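PDB 3KEY: protein STN1 from Saccharomyces cerevisiae, which regulates telomere length and protects chromosome ends, restraining telomerase loading through its interaction with CDC13. Local coordinates for residues L10-L15 / L143-K148; S42-Q47 / K61-D66; E100-V105 / G114-S119. All coordinates share one frame; numbering follows the deposited sequence.

Interaction 1: residues L10-L15 / L143-K148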
ATOM      1  N   LEU A  10      -2.563  -6.771  -2.412  1.00 37.87           N
ATOM      2  CA  LEU A  10      -2.688  -6.367  -3.807  1.00 36.94           C
ATOM      3  C   LEU A  10      -1.682  -5.248  -4.049  1.00 35.73           C
ATOM      4  O   LEU A  10      -1.037  -5.203  -5.096  1.00 36.11           O
ATOM      5  CB  LEU A  10      -4.106  -5.870  -4.120  1.00 36.39           C
ATOM      6  CG  LEU A  10      -4.275  -5.289  -5.532  1.00 36.43           C
ATOM      7  CD1 LEU A  10      -3.875  -6.330  -6.577  1.00 40.32           C
ATOM      8  CD2 LEU A  10      -5.709  -4.837  -5.740  1.00 36.61           C
ATOM      9  N   MET A  11      -1.549  -4.350  -3.075  1.00 35.29           N
ATOM     10  CA  MET A  11      -0.597  -3.251  -3.195  1.00 36.34           C
ATOM     11  C   MET A  11       0.816  -3.799  -3.447  1.00 36.59           C
ATOM     12  O   MET A  11       1.526  -3.318  -4.333  1.00 35.41           O
ATOM     13  CB  MET A  11      -0.596  -2.385  -1.928  1.00 36.38           C
ATOM     14  CG  MET A  11       0.446  -1.260  -1.967  1.00 35.96           C
ATOM     15  SD  MET A  11       0.526  -0.284  -0.441  1.00 38.75           S
ATOM     16  CE  MET A  11       1.323  -1.474   0.688  1.00 35.44           C
ATOM     17  N   LEU A  12       1.213  -4.813  -2.682  1.00 36.83           N
ATOM     18  CA  LEU A  12       2.542  -5.405  -2.840  1.00 39.15           C
ATOM     19  C   LEU A  12       2.726  -6.083  -4.194  1.00 38.28           C
ATOM     20  O   LEU A  12       3.833  -6.116  -4.733  1.00 39.24           O
ATOM     21  CB  LEU A  12       2.819  -6.415  -1.718  1.00 42.20           C
ATOM     22  CG  LEU A  12       2.992  -5.835  -0.311  1.00 45.48           C
ATOM     23  CD1 LEU A  12       3.257  -6.969   0.668  1.00 46.92           C
ATOM     24  CD2 LEU A  12       4.144  -4.838  -0.291  1.00 45.76           C
ATOM     25  N   ILE A  13       1.649  -6.634  -4.742  1.00 38.16           N
ATOM     26  CA  ILE A  13       1.726  -7.286  -6.043  1.00 37.24           C
ATOM     27  C   ILE A  13       1.984  -6.204  -7.095  1.00 37.22           C
ATOM     28  O   ILE A  13       2.876  -6.333  -7.940  1.00 35.87           O
ATOM     29  CB  ILE A  13       0.411  -8.031  -6.360  1.00 38.78           C
ATOM     30  CG1 ILE A  13       0.237  -9.201  -5.381  1.00 39.31           C
ATOM     31  CG2 ILE A  13       0.409  -8.500  -7.810  1.00 40.08           C
ATOM     32  CD1 ILE A  13      -1.056  -9.980  -5.547  1.00 36.15           C
ATOM     33  N   LEU A  14       1.213  -5.125  -7.021  1.00 35.52           N
ATOM     34  CA  LEU A  14       1.362  -4.020  -7.961  1.00 37.30           C
ATOM     35  C   LEU A  14       2.767  -3.430  -7.892  1.00 38.19           C
ATOM     36  O   LEU A  14       3.379  -3.142  -8.920  1.00 40.00           O
ATOM     37  CB  LEU A  14       0.318  -2.940  -7.669  1.00 34.08           C
ATOM     38  CG  LEU A  14      -1.115  -3.418  -7.913  1.00 36.64           C
ATOM     39  CD1 LEU A  14      -2.112  -2.365  -7.479  1.00 34.76           C
ATOM     40  CD2 LEU A  14      -1.284  -3.736  -9.381  1.00 35.36           C
ATOM     41  N   LEU A  15       3.286  -3.272  -6.681  1.00 40.58           N
ATOM     42  CA  LEU A  15       4.622  -2.717  -6.499  1.00 42.66           C
ATOM     43  C   LEU A  15       5.687  -3.570  -7.192  1.00 43.28           C
ATOM     44  O   LEU A  15       6.625  -3.036  -7.784  1.00 43.64           O
ATOM     45  CB  LEU A  15       4.944  -2.598  -5.008  1.00 42.76           C
ATOM     46  CG  LEU A  15       6.317  -2.012  -4.654  1.00 45.50           C
ATOM     47  CD1 LEU A  15       6.397  -0.561  -5.111  1.00 45.02           C
ATOM     48  CD2 LEU A  15       6.544  -2.104  -3.150  1.00 45.27           C
ATOM     49  N   LEU A 143       9.026  -0.246   6.567  1.00 31.14           N
ATOM     50  CA  LEU A 143       9.615  -0.477   7.883  1.00 33.61           C
ATOM     51  C   LEU A 143       9.707  -1.969   8.173  1.00 33.50           C
ATOM     52  O   LEU A 143      10.684  -2.437   8.760  1.00 34.47           O
ATOM     53  CB  LEU A 143       8.799   0.249   8.965  1.00 30.78           C
ATOM     54  CG  LEU A 143       9.024   1.771   8.957  1.00 31.79           C
ATOM     55  CD1 LEU A 143       7.981   2.499   9.796  1.00 31.70           C
ATOM     56  CD2 LEU A 143      10.435   2.056   9.488  1.00 32.58           C
ATOM     57  N   LYS A 144       8.696  -2.714   7.742  1.00 34.74           N
ATOM     58  CA  LYS A 144       8.668  -4.162   7.935  1.00 38.78           C
ATOM     59  C   LYS A 144       9.877  -4.769   7.204  1.00 39.16           C
ATOM     60  O   LYS A 144      10.599  -5.606   7.754  1.00 37.29           O
ATOM     61  CB  LYS A 144       7.351  -4.716   7.378  1.00 40.56           C
ATOM     62  CG  LYS A 144       7.094  -6.200   7.592  1.00 48.65           C
ATOM     63  CD  LYS A 144       5.655  -6.557   7.156  1.00 51.98           C
ATOM     64  CE  LYS A 144       5.388  -8.063   7.239  1.00 56.00           C
ATOM     65  NZ  LYS A 144       3.964  -8.441   6.946  1.00 55.38           N
ATOM     66  N   ARG A 145      10.108  -4.323   5.971  1.00 38.92           N
ATOM     67  CA  ARG A 145      11.239  -4.820   5.184  1.00 41.10           C
ATOM     68  C   ARG A 145      12.575  -4.380   5.769  1.00 39.65           C
ATOM     69  O   ARG A 145      13.534  -5.149   5.779  1.00 39.23           O
ATOM     70  CB  ARG A 145      11.157  -4.321   3.739  1.00 42.10           C
ATOM     71  CG  ARG A 145       9.950  -4.818   2.986  1.00 46.17           C
ATOM     72  CD  ARG A 145       9.901  -4.229   1.584  1.00 48.72           C
ATOM     73  NE  ARG A 145       8.837  -4.836   0.793  1.00 49.65           N
ATOM     74  CZ  ARG A 145       8.639  -4.596  -0.495  1.00 52.16           C
ATOM     75  NH1 ARG A 145       9.433  -3.755  -1.144  1.00 53.47           N
ATOM     76  NH2 ARG A 145       7.658  -5.214  -1.137  1.00 53.83           N
ATOM     77  N   THR A 146      12.635  -3.140   6.245  1.00 37.81           N
ATOM     78  CA  THR A 146      13.863  -2.603   6.817  1.00 36.68           C
ATOM     79  C   THR A 146      14.300  -3.396   8.048  1.00 38.12           C
ATOM     80  O   THR A 146      15.484  -3.725   8.198  1.00 37.72           O
ATOM     81  CB  THR A 146      13.700  -1.114   7.191  1.00 34.45           C
ATOM     82  OG1 THR A 146      13.442  -0.354   6.004  1.00 35.76           O
ATOM     83  CG2 THR A 146      14.967  -0.579   7.855  1.00 34.42           C
ATOM     84  N   LYS A 147      13.351  -3.709   8.924  1.00 37.59           N
ATOM     85  CA  LYS A 147      13.677  -4.477  10.120  1.00 41.51           C
ATOM     86  C   LYS A 147      14.216  -5.861   9.737  1.00 43.95           C
ATOM     87  O   LYS A 147      15.134  -6.376  10.381  1.00 44.79           O
ATOM     88  CB  LYS A 147      12.448  -4.632  11.020  1.00 40.84           C
ATOM     89  CG  LYS A 147      12.716  -5.468  12.263  1.00 44.73           C
ATOM     90  CD  LYS A 147      11.546  -5.435  13.233  1.00 46.35           C
ATOM     91  CE  LYS A 147      11.864  -6.227  14.499  1.00 47.34           C
ATOM     92  NZ  LYS A 147      10.765  -6.140  15.500  1.00 48.04           N
ATOM     93  N   LYS A 148      13.649  -6.461   8.690  1.00 45.15           N
ATOM     94  CA  LYS A 148      14.106  -7.777   8.243  1.00 48.72           C
ATOM     95  C   LYS A 148      15.492  -7.724   7.612  1.00 49.58           C
ATOM     96  O   LYS A 148      16.320  -8.597   7.866  1.00 51.16           O
ATOM     97  CB  LYS A 148      13.133  -8.396   7.236  1.00 50.14           C
ATOM     98  CG  LYS A 148      11.920  -9.054   7.859  1.00 55.40           C
ATOM     99  CD  LYS A 148      11.178  -9.912   6.836  1.00 57.50           C
ATOM    100  CE  LYS A 148       9.991 -10.623   7.467  1.00 59.65           C
ATOM    101  NZ  LYS A 148       9.326 -11.549   6.502  1.00 61.79           N
TER
HETATM  102  O   HOH W   1       6.444  -6.221  -3.749  1.00 45.06           O
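One point where the two winged helix-turn-helix regions of the Stn1 C-terminal part meet is formed by Leu-12 and Leu-15 of helix 6-16 in the first region, which receive Arg-145 from helix 132-149 in the second. Interfaces between domains need not rely on large complementary surfaces, and this contact is a lean example: the nearest CA atoms, those of Leu-12 and Arg-145, are 11.8 Å apart, and the two segments bury just 99 Å² in all. A single long side chain spans the gap. Arg-145 is extended from CG to NE (chi2 177°, chi3 173°), and this stretched chain carries its guanidinium over to the two leucines. The guanidinium and Leu-15 approach from opposite directions, whereas the side chain of Leu-12 slides past the arginine. Both leucines use CD2: that of Leu-12 lies 3.6 Å from Arg-145 NH2, while CD2 of Leu-15 is 3.9 Å from both NH1 and NH2 of the same arginine. Each methyl meets the flat group obliquely; with carbon facing nitrogen at these distances, the contacts are van der Waals ones. Leu-15 also packs on Phe-96 of helix 90-108, and Glu-141, one turn before Arg-145 on its own helix, makes a long, weak ion pair with NE. The polar part of the contact runs through one water at the guanidinium edge, in its plane. It donates to the carbonyl of Leu-12, its O atom 2.8 Å from Leu-12 O, and accepts a weak hydrogen bond from Arg-145 NH2 at 3.1 Å.

Interaction 2: residues S42-Q47 / K61-D66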
ATOM      1  N   SER A  42     -14.915 -14.994  -0.904  1.00 36.95           N
ATOM      2  CA  SER A  42     -15.544 -15.911   0.043  1.00 38.36           C
ATOM      3  C   SER A  42     -16.084 -15.099   1.221  1.00 37.48           C
ATOM      4  O   SER A  42     -17.081 -15.472   1.831  1.00 37.05           O
ATOM      5  CB  SER A  42     -14.560 -16.988   0.517  1.00 36.67           C
ATOM      6  OG  SER A  42     -13.785 -16.548   1.610  1.00 43.23           O
ATOM      7  N   PHE A  43     -15.433 -13.979   1.533  1.00 37.66           N
ATOM      8  CA  PHE A  43     -15.918 -13.125   2.607  1.00 37.28           C
ATOM      9  C   PHE A  43     -17.204 -12.442   2.139  1.00 39.12           C
ATOM     10  O   PHE A  43     -18.179 -12.353   2.894  1.00 40.07           O
ATOM     11  CB  PHE A  43     -14.877 -12.065   2.990  1.00 38.56           C
ATOM     12  CG  PHE A  43     -15.403 -11.009   3.941  1.00 39.34           C
ATOM     13  CD1 PHE A  43     -15.737  -9.735   3.477  1.00 40.30           C
ATOM     14  CD2 PHE A  43     -15.594 -11.300   5.288  1.00 39.74           C
ATOM     15  CE1 PHE A  43     -16.258  -8.766   4.345  1.00 39.46           C
ATOM     16  CE2 PHE A  43     -16.114 -10.340   6.167  1.00 40.71           C
ATOM     17  CZ  PHE A  43     -16.447  -9.070   5.691  1.00 40.83           C
ATOM     18  N   LEU A  44     -17.217 -11.971   0.892  1.00 38.27           N
ATOM     19  CA  LEU A  44     -18.404 -11.302   0.356  1.00 39.28           C
ATOM     20  C   LEU A  44     -19.600 -12.257   0.292  1.00 37.76           C
ATOM     21  O   LEU A  44     -20.743 -11.846   0.505  1.00 37.62           O
ATOM     22  CB  LEU A  44     -18.126 -10.714  -1.042  1.00 39.61           C
ATOM     23  CG  LEU A  44     -17.082  -9.590  -1.140  1.00 42.10           C
ATOM     24  CD1 LEU A  44     -17.036  -9.063  -2.570  1.00 42.51           C
ATOM     25  CD2 LEU A  44     -17.428  -8.463  -0.171  1.00 42.30           C
ATOM     26  N   PHE A  45     -19.342 -13.530  -0.002  1.00 36.99           N
ATOM     27  CA  PHE A  45     -20.425 -14.507  -0.054  1.00 35.72           C
ATOM     28  C   PHE A  45     -21.124 -14.594   1.306  1.00 36.06           C
ATOM     29  O   PHE A  45     -22.356 -14.607   1.381  1.00 35.44           O
ATOM     30  CB  PHE A  45     -19.891 -15.890  -0.436  1.00 37.35           C
ATOM     31  CG  PHE A  45     -20.955 -16.957  -0.478  1.00 37.16           C
ATOM     32  CD1 PHE A  45     -21.756 -17.115  -1.601  1.00 37.87           C
ATOM     33  CD2 PHE A  45     -21.174 -17.781   0.621  1.00 36.54           C
ATOM     34  CE1 PHE A  45     -22.766 -18.084  -1.629  1.00 39.35           C
ATOM     35  CE2 PHE A  45     -22.176 -18.748   0.604  1.00 37.64           C
ATOM     36  CZ  PHE A  45     -22.973 -18.898  -0.525  1.00 38.53           C
ATOM     37  N   GLN A  46     -20.337 -14.647   2.379  1.00 36.59           N
ATOM     38  CA  GLN A  46     -20.890 -14.738   3.728  1.00 39.47           C
ATOM     39  C   GLN A  46     -21.667 -13.493   4.109  1.00 41.27           C
ATOM     40  O   GLN A  46     -22.651 -13.576   4.843  1.00 42.21           O
ATOM     41  CB  GLN A  46     -19.787 -14.934   4.773  1.00 40.21           C
ATOM     42  CG  GLN A  46     -18.784 -16.018   4.449  1.00 44.79           C
ATOM     43  CD  GLN A  46     -18.201 -16.666   5.698  1.00 47.58           C
ATOM     44  OE1 GLN A  46     -18.010 -16.008   6.725  1.00 48.93           O
ATOM     45  NE2 GLN A  46     -17.907 -17.963   5.611  1.00 47.66           N
ATOM     46  N   GLN A  47     -21.219 -12.341   3.610  1.00 41.54           N
ATOM     47  CA  GLN A  47     -21.852 -11.063   3.918  1.00 42.46           C
ATOM     48  C   GLN A  47     -23.133 -10.756   3.143  1.00 43.04           C
ATOM     49  O   GLN A  47     -23.812  -9.772   3.439  1.00 42.43           O
ATOM     50  CB  GLN A  47     -20.852  -9.924   3.710  1.00 41.85           C
ATOM     51  CG  GLN A  47     -19.631 -10.026   4.599  1.00 42.52           C
ATOM     52  CD  GLN A  47     -19.992 -10.103   6.072  1.00 44.03           C
ATOM     53  OE1 GLN A  47     -19.675 -11.082   6.751  1.00 46.46           O
ATOM     54  NE2 GLN A  47     -20.660  -9.072   6.574  1.00 41.43           N
ATOM     55  N   LYS A  61     -15.569 -10.622  -9.057  1.00 39.81           N
ATOM     56  CA  LYS A  61     -15.413  -9.394  -9.817  1.00 40.05           C
ATOM     57  C   LYS A  61     -15.727  -8.191  -8.931  1.00 40.12           C
ATOM     58  O   LYS A  61     -15.111  -7.137  -9.067  1.00 39.29           O
ATOM     59  CB  LYS A  61     -16.297  -9.441 -11.062  1.00 41.52           C
ATOM     60  CG  LYS A  61     -15.745 -10.423 -12.086  1.00 44.87           C
ATOM     61  CD  LYS A  61     -16.646 -10.630 -13.283  1.00 49.04           C
ATOM     62  CE  LYS A  61     -15.973 -11.576 -14.279  1.00 51.45           C
ATOM     63  NZ  LYS A  61     -16.826 -11.831 -15.475  1.00 55.26           N
ATOM     64  N   GLU A  62     -16.663  -8.361  -8.000  1.00 39.83           N
ATOM     65  CA  GLU A  62     -17.012  -7.289  -7.073  1.00 40.46           C
ATOM     66  C   GLU A  62     -15.876  -7.097  -6.053  1.00 40.43           C
ATOM     67  O   GLU A  62     -15.586  -5.971  -5.632  1.00 38.14           O
ATOM     68  CB  GLU A  62     -18.320  -7.626  -6.352  1.00 42.93           C
ATOM     69  CG  GLU A  62     -18.681  -6.677  -5.227  1.00 49.20           C
ATOM     70  CD  GLU A  62     -20.051  -6.973  -4.622  1.00 54.15           C
ATOM     71  OE1 GLU A  62     -20.364  -6.395  -3.557  1.00 55.40           O
ATOM     72  OE2 GLU A  62     -20.818  -7.771  -5.213  1.00 55.32           O
ATOM     73  N   ALA A  63     -15.232  -8.196  -5.668  1.00 38.55           N
ATOM     74  CA  ALA A  63     -14.129  -8.134  -4.711  1.00 39.30           C
ATOM     75  C   ALA A  63     -12.947  -7.402  -5.334  1.00 39.41           C
ATOM     76  O   ALA A  63     -12.320  -6.555  -4.697  1.00 37.50           O
ATOM     77  CB  ALA A  63     -13.699  -9.548  -4.292  1.00 37.84           C
ATOM     78  N   PHE A  64     -12.650  -7.753  -6.583  1.00 38.43           N
ATOM     79  CA  PHE A  64     -11.548  -7.158  -7.322  1.00 39.97           C
ATOM     80  C   PHE A  64     -11.754  -5.652  -7.476  1.00 41.31           C
ATOM     81  O   PHE A  64     -10.822  -4.871  -7.304  1.00 40.21           O
ATOM     82  CB  PHE A  64     -11.447  -7.820  -8.693  1.00 39.09           C
ATOM     83  CG  PHE A  64     -10.412  -7.212  -9.589  1.00 40.05           C
ATOM     84  CD1 PHE A  64      -9.065  -7.263  -9.256  1.00 38.70           C
ATOM     85  CD2 PHE A  64     -10.786  -6.604 -10.784  1.00 41.80           C
ATOM     86  CE1 PHE A  64      -8.103  -6.721 -10.102  1.00 40.72           C
ATOM     87  CE2 PHE A  64      -9.828  -6.058 -11.638  1.00 42.42           C
ATOM     88  CZ  PHE A  64      -8.482  -6.118 -11.292  1.00 40.07           C
ATOM     89  N   ARG A  65     -12.981  -5.254  -7.794  1.00 41.37           N
ATOM     90  CA  ARG A  65     -13.303  -3.845  -7.957  1.00 42.50           C
ATOM     91  C   ARG A  65     -13.159  -3.106  -6.632  1.00 41.87           C
ATOM     92  O   ARG A  65     -12.690  -1.967  -6.600  1.00 39.61           O
ATOM     93  CB  ARG A  65     -14.732  -3.691  -8.472  1.00 46.80           C
ATOM     94  CG  ARG A  65     -15.212  -2.244  -8.565  1.00 53.16           C
ATOM     95  CD  ARG A  65     -16.611  -2.110  -7.973  1.00 57.73           C
ATOM     96  NE  ARG A  65     -17.545  -3.062  -8.575  1.00 62.28           N
ATOM     97  CZ  ARG A  65     -18.673  -3.476  -8.002  1.00 64.18           C
ATOM     98  NH1 ARG A  65     -19.017  -3.022  -6.800  1.00 64.34           N
ATOM     99  NH2 ARG A  65     -19.448  -4.361  -8.621  1.00 63.52           N
ATOM    100  N   ASP A  66     -13.570  -3.746  -5.539  1.00 40.99           N
ATOM    101  CA  ASP A  66     -13.470  -3.123  -4.223  1.00 42.31           C
ATOM    102  C   ASP A  66     -12.006  -2.887  -3.858  1.00 40.78           C
ATOM    103  O   ASP A  66     -11.644  -1.817  -3.369  1.00 39.66           O
ATOM    104  CB  ASP A  66     -14.137  -3.993  -3.146  1.00 48.02           C
ATOM    105  CG  ASP A  66     -15.654  -4.024  -3.268  1.00 53.84           C
ATOM    106  OD1 ASP A  66     -16.300  -4.746  -2.475  1.00 57.57           O
ATOM    107  OD2 ASP A  66     -16.206  -3.329  -4.153  1.00 57.84           O
TER
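Helices 31-47 and 56-73 cross here with 110° between the N-to-C directions of their short segments, whose axes come within 10.0 Å, and Leu-44 and Ala-63 have the nearest pair of CA atoms at 7.3 Å. Where two helices cross so steeply, they touch over a small patch, and a single side chain can make nearly all of the contact. Leu-44 plays that part. Its CG stands beside the backbone N and anti to the carbonyl carbon (chi1 -64°), an arrangement that directs CD1 at the facing helix. That methyl rests against the N and CA of Ala-63, with CD1 of Leu-44 lying 3.7 Å from Ala-63 N, and against the alanine CB at 3.8 Å. The small alanine side chain probably allows this approach to the helix backbone itself. Glu-62 adds its aliphatic portion: its CG is 3.9 Å from Leu-44 CD1, and the extended chain beyond carries the carboxylate onward, where OE2 has a long, weak ion pair with Lys-54. Asp-66 borders the same methyl more loosely, its OD1 4.4 Å from Leu-44 CD1. The contact between the segments is therefore one of dispersion, with a leucine methyl bounded by an alanine and by two acidic residues one helical turn apart. Leu-59 also packs on Leu-44, and Leu-40, one turn earlier on helix 31-47, reaches Ala-63. Such steep packing of successive helices, joined by a loop, is consistent with the helical part of a winged helix-turn-helix, here the first of the two regions.

Interaction 3: residues E100-V105 / G114-S119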
ATOM      1  N   GLU A 100      11.333   4.689   1.496  1.00 31.84           N
ATOM      2  CA  GLU A 100      12.616   4.008   1.695  1.00 34.71           C
ATOM      3  C   GLU A 100      13.751   5.005   1.969  1.00 33.89           C
ATOM      4  O   GLU A 100      14.575   4.788   2.859  1.00 31.75           O
ATOM      5  CB  GLU A 100      12.978   3.182   0.462  1.00 37.10           C
ATOM      6  CG  GLU A 100      12.236   1.871   0.326  1.00 44.06           C
ATOM      7  CD  GLU A 100      12.082   1.463  -1.130  1.00 47.80           C
ATOM      8  OE1 GLU A 100      12.991   1.777  -1.932  1.00 49.95           O
ATOM      9  OE2 GLU A 100      11.059   0.830  -1.471  1.00 51.77           O
ATOM     10  N   LYS A 101      13.795   6.082   1.193  1.00 32.48           N
ATOM     11  CA  LYS A 101      14.827   7.102   1.363  1.00 35.69           C
ATOM     12  C   LYS A 101      14.676   7.824   2.697  1.00 35.09           C
ATOM     13  O   LYS A 101      15.665   8.074   3.388  1.00 35.41           O
ATOM     14  CB  LYS A 101      14.764   8.129   0.228  1.00 37.29           C
ATOM     15  CG  LYS A 101      15.232   7.596  -1.122  1.00 45.21           C
ATOM     16  CD  LYS A 101      14.984   8.623  -2.228  1.00 50.59           C
ATOM     17  CE  LYS A 101      15.410   8.105  -3.599  1.00 54.52           C
ATOM     18  NZ  LYS A 101      14.989   9.041  -4.691  1.00 57.10           N
ATOM     19  N   ARG A 102      13.438   8.169   3.052  1.00 33.70           N
ATOM     20  CA  ARG A 102      13.187   8.863   4.310  1.00 32.64           C
ATOM     21  C   ARG A 102      13.642   8.005   5.486  1.00 33.28           C
ATOM     22  O   ARG A 102      14.365   8.474   6.363  1.00 33.12           O
ATOM     23  CB  ARG A 102      11.699   9.197   4.456  1.00 32.70           C
ATOM     24  CG  ARG A 102      11.318   9.786   5.815  1.00 35.41           C
ATOM     25  CD  ARG A 102      12.206  10.962   6.159  1.00 37.05           C
ATOM     26  NE  ARG A 102      12.173  11.960   5.096  1.00 40.27           N
ATOM     27  CZ  ARG A 102      11.370  13.020   5.083  1.00 43.70           C
ATOM     28  NH1 ARG A 102      10.527  13.245   6.086  1.00 42.86           N
ATOM     29  NH2 ARG A 102      11.399  13.846   4.045  1.00 45.17           N
ATOM     30  N   ILE A 103      13.213   6.745   5.494  1.00 32.99           N
ATOM     31  CA  ILE A 103      13.567   5.812   6.554  1.00 32.96           C
ATOM     32  C   ILE A 103      15.091   5.657   6.627  1.00 34.97           C
ATOM     33  O   ILE A 103      15.683   5.659   7.710  1.00 33.26           O
ATOM     34  CB  ILE A 103      12.902   4.434   6.288  1.00 31.71           C
ATOM     35  CG1 ILE A 103      11.392   4.527   6.566  1.00 28.87           C
ATOM     36  CG2 ILE A 103      13.559   3.348   7.120  1.00 29.74           C
ATOM     37  CD1 ILE A 103      10.600   3.345   6.001  1.00 28.39           C
ATOM     38  N   SER A 104      15.716   5.531   5.461  1.00 34.84           N
ATOM     39  CA  SER A 104      17.159   5.369   5.385  1.00 37.61           C
ATOM     40  C   SER A 104      17.920   6.534   6.040  1.00 36.43           C
ATOM     41  O   SER A 104      18.829   6.311   6.844  1.00 36.70           O
ATOM     42  CB  SER A 104      17.589   5.212   3.922  1.00 38.07           C
ATOM     43  OG  SER A 104      19.001   5.141   3.818  1.00 44.89           O
ATOM     44  N   VAL A 105      17.551   7.765   5.707  1.00 35.10           N
ATOM     45  CA  VAL A 105      18.232   8.914   6.289  1.00 36.21           C
ATOM     46  C   VAL A 105      17.953   9.049   7.791  1.00 34.63           C
ATOM     47  O   VAL A 105      18.860   9.376   8.563  1.00 33.39           O
ATOM     48  CB  VAL A 105      17.856  10.243   5.574  1.00 37.39           C
ATOM     49  CG1 VAL A 105      16.392  10.579   5.796  1.00 40.01           C
ATOM     50  CG2 VAL A 105      18.731  11.370   6.100  1.00 40.46           C
ATOM     51  N   GLY A 114      10.294  11.177  14.145  1.00 36.21           N
ATOM     52  CA  GLY A 114      10.294  12.161  13.082  1.00 36.87           C
ATOM     53  C   GLY A 114       8.934  12.285  12.420  1.00 36.59           C
ATOM     54  O   GLY A 114       8.199  11.304  12.285  1.00 36.05           O
ATOM     55  N   THR A 115       8.594  13.498  12.009  1.00 35.01           N
ATOM     56  CA  THR A 115       7.320  13.726  11.358  1.00 36.09           C
ATOM     57  C   THR A 115       7.418  13.666   9.846  1.00 34.35           C
ATOM     58  O   THR A 115       8.417  14.064   9.260  1.00 34.26           O
ATOM     59  CB  THR A 115       6.740  15.111  11.722  1.00 36.55           C
ATOM     60  OG1 THR A 115       6.253  15.087  13.066  1.00 38.30           O
ATOM     61  CG2 THR A 115       5.606  15.497  10.757  1.00 33.67           C
ATOM     62  N   VAL A 116       6.361  13.150   9.234  1.00 34.00           N
ATOM     63  CA  VAL A 116       6.233  13.089   7.793  1.00 34.02           C
ATOM     64  C   VAL A 116       4.895  13.785   7.535  1.00 33.83           C
ATOM     65  O   VAL A 116       3.845  13.241   7.844  1.00 32.50           O
ATOM     66  CB  VAL A 116       6.171  11.642   7.273  1.00 34.02           C
ATOM     67  CG1 VAL A 116       5.777  11.650   5.791  1.00 37.00           C
ATOM     68  CG2 VAL A 116       7.532  10.967   7.453  1.00 35.20           C
ATOM     69  N   GLN A 117       4.945  15.005   7.007  1.00 33.68           N
ATOM     70  CA  GLN A 117       3.739  15.775   6.722  1.00 34.94           C
ATOM     71  C   GLN A 117       3.147  15.367   5.377  1.00 34.56           C
ATOM     72  O   GLN A 117       3.852  15.297   4.372  1.00 33.97           O
ATOM     73  CB  GLN A 117       4.053  17.277   6.701  1.00 36.74           C
ATOM     74  CG  GLN A 117       4.511  17.838   8.028  1.00 37.33           C
ATOM     75  CD  GLN A 117       4.671  19.347   7.998  1.00 39.84           C
ATOM     76  OE1 GLN A 117       3.811  20.064   7.484  1.00 40.28           O
ATOM     77  NE2 GLN A 117       5.767  19.838   8.568  1.00 39.68           N
ATOM     78  N   LEU A 118       1.846  15.107   5.373  1.00 33.21           N
ATOM     79  CA  LEU A 118       1.142  14.703   4.167  1.00 36.17           C
ATOM     80  C   LEU A 118       1.321  15.711   3.030  1.00 35.94           C
ATOM     81  O   LEU A 118       1.614  15.324   1.898  1.00 35.39           O
ATOM     82  CB  LEU A 118      -0.351  14.513   4.469  1.00 38.23           C
ATOM     83  CG  LEU A 118      -1.257  14.182   3.275  1.00 40.28           C
ATOM     84  CD1 LEU A 118      -0.860  12.848   2.654  1.00 44.05           C
ATOM     85  CD2 LEU A 118      -2.707  14.148   3.745  1.00 43.14           C
ATOM     86  N   SER A 119       1.156  16.999   3.330  1.00 35.40           N
ATOM     87  CA  SER A 119       1.314  18.034   2.303  1.00 36.65           C
ATOM     88  C   SER A 119       2.696  17.985   1.654  1.00 36.61           C
ATOM     89  O   SER A 119       2.822  18.215   0.453  1.00 38.29           O
ATOM     90  CB  SER A 119       1.066  19.431   2.890  1.00 35.95           C
ATOM     91  OG  SER A 119       2.012  19.749   3.900  1.00 40.04           O
TER
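Arg-102 of helix 90-108 meets strand 113-117 at Thr-115 and Val-116, through one terminal nitrogen. Its NH1 lies 3.9 Å from Thr-115 O, too far for a hydrogen bond, although the carbonyl oxygen sits at the edge of the guanidinium and in its plane. The attraction is thus probably a loose electrostatic one. The same NH1 is 4.0 Å from CG2 of Val-116, which comes to the guanidinium obliquely as the two side chains slide past each other. A bent chain makes this possible: Arg-102 turns at chi2 (52°) and again at chi3 (55°), folding back so that its NH1 comes beside the strand. The example illustrates how an arginine can touch a strand through its end group while a neighbouring valine packs inward. Val-116 itself is buried, packing on Ile-174 and Leu-176 of strand 173-180 and sharing backbone hydrogen bonds with Ile-174. Together with the backbone bonding of Gly-114 to Leu-176, this keeps strand 113-117 at the edge of the antiparallel sheet of the second winged helix-turn-helix region, while Ile-103, next to Arg-102, turns to Cys-142 of helix 132-149.

The three contacts divide between two winged helix-turn-helix regions. Interaction 2 lies within the first and interaction 3 within the second, their centres 35 Å apart on opposite sides of the chain's centre. Interaction 1 joins the two regions, about 24 Å from interaction 2 and 16 Å from interaction 3, centre to centre. Along the chain its segments enclose both others, interaction 2 coming before interaction 3. Interactions 1 and 3 also touch: Leu-143 and Thr-146 of helix 132-149 pack on Ile-103 of helix 90-108. Helix 6-16 touches both these helices, so interaction 1 is one part of the junction within a C-terminal portion that seems to mediate telomere-specific function.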